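Local coordinates for leucine aminopeptidase (PDB 5GNE), which probably acts as a zinc-dependent metalloexopeptidase that removes single residues from the amino-terminal end of peptides, at residues 60-65 against 165-170; 160-165 against 249-254; 243-248 against 318-323. All blocks are in the same frame, centred on the assembly; numbering follows the deposited sequence.

Interaction 1 of 3, residues 60-65 against 165-170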
loop_
_atom_site.group_PDB
_atom_site.type_symbol
_atom_site.label_atom_id
_atom_site.label_comp_id
_atom_site.label_asym_id
_atom_site.label_seq_id
_atom_site.Cartn_x
_atom_site.Cartn_y
_atom_site.Cartn_z
ATOM N N ASN A 60 -3.291 -8.356 11.180
ATOM C CA ASN A 60 -2.500 -8.657 12.353
ATOM C C ASN A 60 -2.618 -7.520 13.345
ATOM O O ASN A 60 -2.332 -6.388 13.015
ATOM C CB ASN A 60 -1.039 -8.901 12.006
ATOM C CG ASN A 60 -0.268 -9.486 13.180
ATOM O OD1 ASN A 60 -0.321 -8.957 14.287
ATOM N ND2 ASN A 60 0.419 -10.588 12.956
ATOM N N ALA A 61 -3.012 -7.838 14.571
ATOM C CA ALA A 61 -3.300 -6.804 15.569
ATOM C C ALA A 61 -2.059 -6.271 16.254
ATOM O O ALA A 61 -2.122 -5.208 16.877
ATOM C CB ALA A 61 -4.234 -7.322 16.604
ATOM N N GLU A 62 -0.947 -6.993 16.154
ATOM C CA GLU A 62 0.250 -6.607 16.899
ATOM C C GLU A 62 0.637 -5.124 16.828
ATOM O O GLU A 62 1.013 -4.554 17.837
ATOM C CB GLU A 62 1.442 -7.470 16.487
ATOM C CG GLU A 62 2.594 -7.326 17.462
ATOM C CD GLU A 62 3.764 -8.243 17.145
ATOM O OE1 GLU A 62 4.746 -7.799 16.506
ATOM O OE2 GLU A 62 3.713 -9.411 17.579
ATOM N N PRO A 63 0.555 -4.489 15.648
ATOM C CA PRO A 63 0.946 -3.075 15.696
ATOM C C PRO A 63 0.018 -2.235 16.568
ATOM O O PRO A 63 0.432 -1.183 16.995
ATOM C CB PRO A 63 0.834 -2.630 14.232
ATOM C CG PRO A 63 1.026 -3.889 13.449
ATOM C CD PRO A 63 0.339 -4.945 14.259
ATOM N N TYR A 64 -1.206 -2.680 16.823
ATOM C CA TYR A 64 -2.114 -1.892 17.646
ATOM C C TYR A 64 -1.960 -2.163 19.151
ATOM O O TYR A 64 -2.254 -1.293 19.980
ATOM C CB TYR A 64 -3.582 -2.135 17.226
ATOM C CG TYR A 64 -3.895 -1.771 15.774
ATOM C CD1 TYR A 64 -4.354 -0.509 15.445
ATOM C CD2 TYR A 64 -3.704 -2.688 14.738
ATOM C CE1 TYR A 64 -4.645 -0.181 14.152
ATOM C CE2 TYR A 64 -3.995 -2.366 13.422
ATOM C CZ TYR A 64 -4.466 -1.106 13.138
ATOM O OH TYR A 64 -4.749 -0.756 11.834
ATOM N N ILE A 65 -1.484 -3.348 19.515
ATOM C CA ILE A 65 -1.467 -3.748 20.917
ATOM C C ILE A 65 -0.094 -4.182 21.441
ATOM O O ILE A 65 0.082 -4.336 22.656
ATOM C CB ILE A 65 -2.469 -4.882 21.165
ATOM C CG1 ILE A 65 -2.141 -6.114 20.323
ATOM C CG2 ILE A 65 -3.858 -4.420 20.861
ATOM C CD1 ILE A 65 -3.112 -7.240 20.585
ATOM N N GLY A 165 8.407 -5.195 13.592
ATOM C CA GLY A 165 8.423 -5.818 14.901
ATOM C C GLY A 165 9.540 -6.836 14.990
ATOM O O GLY A 165 10.640 -6.631 14.476
ATOM N N ASN A 166 9.251 -7.953 15.634
ATOM C CA ASN A 166 10.273 -8.986 15.768
ATOM C C ASN A 166 9.838 -10.226 15.021
ATOM O O ASN A 166 10.433 -11.283 15.158
ATOM C CB ASN A 166 10.549 -9.314 17.241
ATOM C CG ASN A 166 11.536 -8.347 17.888
ATOM O OD1 ASN A 166 12.486 -7.884 17.253
ATOM N ND2 ASN A 166 11.318 -8.050 19.162
ATOM N N LYS A 167 8.808 -10.077 14.201
ATOM C CA LYS A 167 8.242 -11.232 13.525
ATOM C C LYS A 167 8.811 -11.471 12.146
ATOM O O LYS A 167 8.814 -12.606 11.681
ATOM C CB LYS A 167 6.718 -11.089 13.442
ATOM C CG LYS A 167 6.122 -10.511 14.712
ATOM C CD LYS A 167 4.614 -10.408 14.651
ATOM C CE LYS A 167 3.948 -11.494 15.498
ATOM N NZ LYS A 167 2.439 -11.441 15.473
ATOM N N PHE A 168 9.253 -10.409 11.476
ATOM C CA PHE A 168 9.713 -10.526 10.085
ATOM C C PHE A 168 10.990 -9.750 9.793
ATOM O O PHE A 168 11.077 -8.558 10.072
ATOM C CB PHE A 168 8.594 -10.085 9.144
ATOM C CG PHE A 168 7.399 -11.001 9.150
ATOM C CD1 PHE A 168 7.444 -12.230 8.502
ATOM C CD2 PHE A 168 6.256 -10.672 9.860
ATOM C CE1 PHE A 168 6.334 -13.091 8.511
ATOM C CE2 PHE A 168 5.150 -11.528 9.881
ATOM C CZ PHE A 168 5.188 -12.734 9.208
ATOM N N ILE A 169 11.975 -10.423 9.206
ATOM C CA ILE A 169 13.263 -9.786 8.933
ATOM C C ILE A 169 13.179 -8.665 7.890
ATOM O O ILE A 169 14.034 -7.792 7.841
ATOM C CB ILE A 169 14.329 -10.825 8.492
ATOM C CG1 ILE A 169 13.827 -11.687 7.337
ATOM C CG2 ILE A 169 14.734 -11.711 9.652
ATOM C CD1 ILE A 169 14.917 -12.545 6.709
ATOM N N GLN A 170 12.159 -8.684 7.051
ATOM C CA GLN A 170 12.013 -7.635 6.047
ATOM C C GLN A 170 11.461 -6.350 6.673
ATOM O O GLN A 170 10.379 -6.347 7.245
ATOM C CB GLN A 170 11.099 -8.124 4.919
ATOM C CG GLN A 170 10.809 -7.104 3.843
ATOM C CD GLN A 170 9.708 -7.572 2.923
ATOM O OE1 GLN A 170 8.568 -7.736 3.343
ATOM N NE2 GLN A 170 10.039 -7.798 1.674
#
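Lys-167 lies along the carboxylate of Glu-62, the two side chains coming from opposite directions to bridge two distant parts of the chain. From CB, the first torsion of Lys-167 places CG anti to the carbonyl carbon, and the chain heads for Glu-62. CG already meets this acid, 3.5 Å from Glu-62 OE1. CD of Lys-167 lies forward of the carboxylate and well above its plane, 3.2 Å from both OE1 and OE2 of Glu-62. There the chain bends, chi3 105°, instead of running straight on, and CE passes close to OE2. At the tip, Lys-167 NZ forms a salt bridge with Glu-62 OE2 at 3.2 Å, and a second, stronger one with Asp-8. Two acids around one ammonium probably stabilise its charge. A long lysine suits this place because its methylenes lie against the glutamate while the ammonium also reaches Asp-8.

Beside the ammonium, Asn-60 ND2 is 3.3 Å from Lys-167 NZ, but both are donors, so the pair is only a close approach. The other end of that amide is engaged: Asn-60 OD1 accepts from Glu-62 N at 2.8 Å, in its carbonyl plane, a capping bond at the entry to helix 62-65. Asparagine suits it, its short side chain carrying a carbonyl oxygen back to the N-H two residues on. Gly-165, with positive phi, leaves room beside Glu-62 OE1.

Asn-60 ends strand 59-60, an outermost strand of the four-stranded antiparallel sheet that also contains strand 8-13 with Asp-8. Lys-167 belongs to the loop joining strands 157-164 and 170-177 at one edge of the large mixed sheet. Ile-243, at the start of helix 243-254, touches both Asn-60 and Lys-167, so the contact lies between the two sheets, beside this helix.

Interaction 2 of 3, residues 160-165 against 249-254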
loop_
_atom_site.group_PDB
_atom_site.type_symbol
_atom_site.label_atom_id
_atom_site.label_comp_id
_atom_site.label_asym_id
_atom_site.label_seq_id
_atom_site.Cartn_x
_atom_site.Cartn_y
_atom_site.Cartn_z
ATOM N N TYR A 160 14.530 6.020 6.096
ATOM C CA TYR A 160 14.831 5.093 7.183
ATOM C C TYR A 160 14.039 3.812 7.118
ATOM O O TYR A 160 12.954 3.770 6.548
ATOM C CB TYR A 160 14.599 5.754 8.530
ATOM C CG TYR A 160 13.291 6.482 8.655
ATOM C CD1 TYR A 160 13.139 7.767 8.138
ATOM C CD2 TYR A 160 12.207 5.908 9.304
ATOM C CE1 TYR A 160 11.936 8.455 8.267
ATOM C CE2 TYR A 160 11.010 6.589 9.441
ATOM C CZ TYR A 160 10.875 7.861 8.927
ATOM O OH TYR A 160 9.684 8.546 9.062
ATOM N N PHE A 161 14.597 2.758 7.698
ATOM C CA PHE A 161 13.865 1.528 7.909
ATOM C C PHE A 161 12.930 1.656 9.082
ATOM O O PHE A 161 13.248 2.313 10.062
ATOM C CB PHE A 161 14.819 0.372 8.126
ATOM C CG PHE A 161 15.676 0.103 6.950
ATOM C CD1 PHE A 161 15.122 -0.407 5.789
ATOM C CD2 PHE A 161 17.037 0.395 6.980
ATOM C CE1 PHE A 161 15.909 -0.648 4.674
ATOM C CE2 PHE A 161 17.838 0.159 5.862
ATOM C CZ PHE A 161 17.274 -0.366 4.708
ATOM N N VAL A 162 11.766 1.030 8.969
ATOM C CA VAL A 162 10.898 0.811 10.105
ATOM C C VAL A 162 10.732 -0.693 10.321
ATOM O O VAL A 162 10.192 -1.389 9.478
ATOM C CB VAL A 162 9.542 1.471 9.923
ATOM C CG1 VAL A 162 8.602 1.042 11.056
ATOM C CG2 VAL A 162 9.708 3.003 9.895
ATOM N N LYS A 163 11.267 -1.168 11.441
ATOM C CA LYS A 163 11.291 -2.567 11.836
ATOM C C LYS A 163 9.902 -3.179 11.762
ATOM O O LYS A 163 8.934 -2.569 12.192
ATOM C CB LYS A 163 11.800 -2.648 13.284
ATOM C CG LYS A 163 12.857 -3.671 13.614
ATOM C CD LYS A 163 13.303 -3.493 15.079
ATOM C CE LYS A 163 14.069 -2.166 15.284
ATOM N NZ LYS A 163 14.825 -2.040 16.582
ATOM N N THR A 164 9.801 -4.398 11.251
ATOM C CA THR A 164 8.504 -5.070 11.201
ATOM C C THR A 164 8.371 -5.901 12.466
ATOM O O THR A 164 8.221 -7.118 12.432
ATOM C CB THR A 164 8.334 -5.915 9.906
ATOM O OG1 THR A 164 8.602 -5.078 8.778
ATOM C CG2 THR A 164 6.890 -6.424 9.759
ATOM N N GLY A 165 8.407 -5.195 13.592
ATOM C CA GLY A 165 8.423 -5.818 14.901
ATOM C C GLY A 165 9.540 -6.836 14.990
ATOM O O GLY A 165 10.640 -6.631 14.476
ATOM N N VAL A 249 2.332 3.003 10.305
ATOM C CA VAL A 249 1.338 3.960 10.773
ATOM C C VAL A 249 1.561 4.301 12.251
ATOM O O VAL A 249 1.493 5.474 12.664
ATOM C CB VAL A 249 -0.102 3.443 10.568
ATOM C CG1 VAL A 249 -1.069 4.442 11.121
ATOM C CG2 VAL A 249 -0.359 3.273 9.076
ATOM N N GLN A 250 1.871 3.280 13.036
ATOM C CA GLN A 250 2.226 3.483 14.429
ATOM C C GLN A 250 3.460 4.405 14.536
ATOM O O GLN A 250 3.507 5.279 15.411
ATOM C CB GLN A 250 2.466 2.136 15.122
ATOM C CG GLN A 250 1.197 1.291 15.204
ATOM C CD GLN A 250 0.066 1.978 15.975
ATOM O OE1 GLN A 250 0.241 2.388 17.127
ATOM N NE2 GLN A 250 -1.101 2.099 15.342
ATOM N N ASP A 251 4.436 4.224 13.652
ATOM C CA ASP A 251 5.630 5.073 13.678
ATOM C C ASP A 251 5.288 6.537 13.365
ATOM O O ASP A 251 5.805 7.454 14.019
ATOM C CB ASP A 251 6.675 4.552 12.693
ATOM C CG ASP A 251 8.004 5.276 12.812
ATOM O OD1 ASP A 251 8.737 4.972 13.779
ATOM O OD2 ASP A 251 8.345 6.106 11.935
ATOM N N PHE A 252 4.367 6.758 12.427
ATOM C CA PHE A 252 3.888 8.107 12.140
ATOM C C PHE A 252 3.132 8.699 13.349
ATOM O O PHE A 252 3.171 9.903 13.611
ATOM C CB PHE A 252 2.947 8.093 10.932
ATOM C CG PHE A 252 3.643 8.284 9.611
ATOM C CD1 PHE A 252 4.435 7.274 9.083
ATOM C CD2 PHE A 252 3.517 9.476 8.908
ATOM C CE1 PHE A 252 5.084 7.447 7.865
ATOM C CE2 PHE A 252 4.175 9.657 7.692
ATOM C CZ PHE A 252 4.960 8.636 7.173
ATOM N N LEU A 253 2.410 7.843 14.065
ATOM C CA LEU A 253 1.632 8.294 15.204
ATOM C C LEU A 253 2.550 8.681 16.355
ATOM O O LEU A 253 2.373 9.731 16.976
ATOM C CB LEU A 253 0.648 7.208 15.647
ATOM C CG LEU A 253 -0.623 7.072 14.797
ATOM C CD1 LEU A 253 -1.480 5.896 15.260
ATOM C CD2 LEU A 253 -1.422 8.363 14.851
ATOM N N GLN A 254 3.533 7.831 16.628
ATOM C CA GLN A 254 4.524 8.115 17.651
ATOM C C GLN A 254 5.329 9.379 17.364
ATOM O O GLN A 254 5.561 10.189 18.257
ATOM C CB GLN A 254 5.456 6.919 17.806
ATOM C CG GLN A 254 4.782 5.782 18.542
ATOM C CD GLN A 254 5.405 4.431 18.268
ATOM O OE1 GLN A 254 6.561 4.335 17.855
ATOM N NE2 GLN A 254 4.633 3.373 18.500
#
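Strand 160-164 passes helix 249-254 with the backbones nearest at Val-162 and Asp-251, whose CA atoms are 7.7 Å apart, and the gap is crossed by side chains alone. Tyr-160 and Val-162, two residues apart on the strand, both point at the helix, while Phe-161 between them turns to the other side and touches Pro-171 and Val-173.

Asp-251 is the helix residue that reaches both. Its CG is anti to the backbone N (chi1 -172°), which sends the carboxylate out toward the strand. OD2 does most of the touching: it lies 3.7 Å from Tyr-160 CE2, near the plane of the ring and at its edge, where the slightly positive C-H groups can face an anionic oxygen. Ring and carboxylate planes are turned 53° from one another. The phenol oxygen is farther away, with Tyr-160 OH 4.0 Å from Asp-251 OD2, so the pair meets by van der Waals and weak electrostatic contact. One methyl of Val-162, CG2, completes the contact at 4.0 Å from Asp-251 OD2. A compact valine puts a methyl beside the carboxylate without filling the gap between the backbones, and the long, flat tyrosine reaches across to offer OD2 its C-H edge. Lys-255 forms only a long, weak ion pair with Asp-251.

On the strand side, Tyr-160 and Val-162 are tied by backbone hydrogen bonds to Val-174 and Ser-172 of strand 170-177. One residue beyond Asp-251, Phe-252 meets Tyr-231 and Trp-321 edge-to-face. Strand 157-164 is an outermost strand of the eight-stranded mixed sheet, and helix 243-254 lies in the beta-alpha-beta crossover between parallel strands 230-235 and 259-264. A helix laid against a mixed sheet in this way belongs to the alpha/beta fold of M28 zinc exopeptidases.

Interaction 3 of 3, residues 243-248 against 318-323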
loop_
_atom_site.group_PDB
_atom_site.type_symbol
_atom_site.label_atom_id
_atom_site.label_comp_id
_atom_site.label_asym_id
_atom_site.label_seq_id
_atom_site.Cartn_x
_atom_site.Cartn_y
_atom_site.Cartn_z
ATOM N N ILE A 243 0.873 -6.303 8.291
ATOM C CA ILE A 243 1.604 -5.923 9.500
ATOM C C ILE A 243 2.683 -4.850 9.251
ATOM O O ILE A 243 2.918 -4.019 10.132
ATOM C CB ILE A 243 2.217 -7.161 10.217
ATOM C CG1 ILE A 243 2.726 -6.763 11.615
ATOM C CG2 ILE A 243 3.302 -7.790 9.379
ATOM C CD1 ILE A 243 3.355 -7.892 12.436
ATOM N N GLY A 244 3.306 -4.827 8.066
ATOM C CA GLY A 244 4.306 -3.798 7.791
ATOM C C GLY A 244 3.773 -2.374 7.920
ATOM O O GLY A 244 4.312 -1.570 8.726
ATOM N N SER A 245 2.705 -2.054 7.183
ATOM C CA SER A 245 2.084 -0.735 7.267
ATOM C C SER A 245 1.497 -0.463 8.661
ATOM O O SER A 245 1.371 0.690 9.065
ATOM C CB SER A 245 0.972 -0.566 6.222
ATOM O OG SER A 245 0.090 -1.665 6.217
ATOM N N GLY A 246 1.089 -1.517 9.359
ATOM C CA GLY A 246 0.724 -1.409 10.762
ATOM C C GLY A 246 1.802 -0.665 11.531
ATOM O O GLY A 246 1.584 0.414 12.087
ATOM N N TYR A 247 2.994 -1.243 11.536
ATOM C CA TYR A 247 4.133 -0.602 12.183
ATOM C C TYR A 247 4.425 0.791 11.646
ATOM O O TYR A 247 4.692 1.698 12.427
ATOM C CB TYR A 247 5.363 -1.496 12.064
ATOM C CG TYR A 247 5.245 -2.684 12.979
ATOM C CD1 TYR A 247 5.102 -2.494 14.356
ATOM C CD2 TYR A 247 5.268 -3.981 12.492
ATOM C CE1 TYR A 247 4.996 -3.567 15.219
ATOM C CE2 TYR A 247 5.162 -5.057 13.348
ATOM C CZ TYR A 247 5.026 -4.841 14.713
ATOM O OH TYR A 247 4.921 -5.899 15.576
ATOM N N VAL A 248 4.364 0.966 10.326
ATOM C CA VAL A 248 4.622 2.287 9.763
ATOM C C VAL A 248 3.615 3.338 10.282
ATOM O O VAL A 248 4.002 4.466 10.621
ATOM C CB VAL A 248 4.624 2.262 8.229
ATOM C CG1 VAL A 248 4.722 3.669 7.684
ATOM C CG2 VAL A 248 5.789 1.430 7.723
ATOM N N HIS A 318 -3.885 0.568 3.014
ATOM C CA HIS A 318 -4.712 1.738 3.276
ATOM C C HIS A 318 -5.554 1.558 4.540
ATOM O O HIS A 318 -5.756 2.511 5.293
ATOM C CB HIS A 318 -5.605 2.053 2.069
ATOM C CG HIS A 318 -6.617 0.999 1.771
ATOM N ND1 HIS A 318 -6.270 -0.269 1.352
ATOM C CD2 HIS A 318 -7.970 1.016 1.841
ATOM C CE1 HIS A 318 -7.363 -0.991 1.174
ATOM N NE2 HIS A 318 -8.408 -0.234 1.464
ATOM N N VAL A 319 -5.965 0.321 4.790
ATOM C CA VAL A 319 -6.754 -0.054 5.968
ATOM C C VAL A 319 -6.092 0.364 7.279
ATOM O O VAL A 319 -6.768 0.829 8.197
ATOM C CB VAL A 319 -7.045 -1.578 5.946
ATOM C CG1 VAL A 319 -7.489 -2.102 7.295
ATOM C CG2 VAL A 319 -8.111 -1.868 4.885
ATOM N N ASN A 320 -4.787 0.189 7.395
ATOM C CA ASN A 320 -4.103 0.640 8.606
ATOM C C ASN A 320 -4.152 2.166 8.786
ATOM O O ASN A 320 -4.300 2.675 9.907
ATOM C CB ASN A 320 -2.684 0.123 8.626
ATOM C CG ASN A 320 -2.623 -1.355 8.982
ATOM O OD1 ASN A 320 -3.285 -1.797 9.917
ATOM N ND2 ASN A 320 -1.863 -2.134 8.211
ATOM N N TRP A 321 -4.065 2.902 7.686
ATOM C CA TRP A 321 -4.226 4.341 7.795
ATOM C C TRP A 321 -5.660 4.740 8.217
ATOM O O TRP A 321 -5.828 5.545 9.138
ATOM C CB TRP A 321 -3.841 5.028 6.466
ATOM C CG TRP A 321 -2.375 4.943 6.155
ATOM C CD1 TRP A 321 -1.773 4.022 5.354
ATOM C CD2 TRP A 321 -1.304 5.782 6.678
ATOM N NE1 TRP A 321 -0.396 4.239 5.321
ATOM C CE2 TRP A 321 -0.087 5.311 6.114
ATOM C CE3 TRP A 321 -1.265 6.887 7.539
ATOM C CZ2 TRP A 321 1.154 5.897 6.391
ATOM C CZ3 TRP A 321 -0.009 7.483 7.822
ATOM C CH2 TRP A 321 1.175 6.981 7.251
ATOM N N THR A 322 -6.690 4.228 7.540
ATOM C CA THR A 322 -8.021 4.675 7.881
ATOM C C THR A 322 -8.385 4.221 9.303
ATOM O O THR A 322 -9.080 4.934 10.004
ATOM C CB THR A 322 -9.096 4.243 6.868
ATOM O OG1 THR A 322 -9.730 3.028 7.271
ATOM C CG2 THR A 322 -8.499 4.077 5.525
ATOM N N ASN A 323 -7.908 3.058 9.738
ATOM C CA ASN A 323 -8.156 2.643 11.123
ATOM C C ASN A 323 -7.623 3.625 12.146
ATOM O O ASN A 323 -8.128 3.666 13.260
ATOM C CB ASN A 323 -7.525 1.279 11.419
ATOM C CG ASN A 323 -8.365 0.146 10.920
ATOM O OD1 ASN A 323 -9.507 0.351 10.608
ATOM N ND2 ASN A 323 -7.807 -1.049 10.845
#
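Ser-245 and Asn-320 meet between two helices whose segments run at 36° to one another, axes 8.7 Å apart. The amide of Asn-320 points its nitrogen at the serine: ND2 donates to Ser-245 OG at 2.8 Å with an N-H...O angle of 154°, and the oxygen lies almost in the amide plane. Ser-245 carries OG between its backbone N and carbonyl carbon (chi1 48°), where its one proton can go to Asp-317 OD1, the stronger partner, or to Leu-242 O. An amide suits this buried spot because it donates to the serine while its oxygen, OD1, accepts from Tyr-64 OH. It also lies against Gly-246, whose CA is 5.7 Å from Asn-320 CA.

The pair belongs to the M28 peptidase fold, near its zinc site: a bound zinc ion lies about 10 Å from the side chain of Ser-245, and the zinc-binding His-191 about 7 Å.

Beside this pair, a turn along helix 243-248 and one residue along the other, Val-248 CG1 approaches Trp-321 CZ2 obliquely at 4.4 Å. The large indole fills apolar interior while its NE1 pairs with Tyr-235 OH, and Phe-326 meets it edge-to-face.

Interactions 2 and 3 use the same helix, 243-254: its first half meets helix 318-323, and its second half meets strand 157-164 while also touching Trp-321 through Val-249. Interaction 3 is the buried one, nearest the centre of the molecule, and combines a hydrogen-bonded amide and hydroxyl with apolar contact; the other two lie farther out and are partly buried. Interaction 1 relies on opposite charges, while interaction 2 has an acid beside a ring edge and a methyl. Interactions 1 and 2 share Gly-165, in the loop that follows the edge strand, and Thr-164 OG1 bonds to Gln-170 O. The tyrosine of segment 60-65 joins interactions 1 and 3 through a bond to Asn-323 ND2.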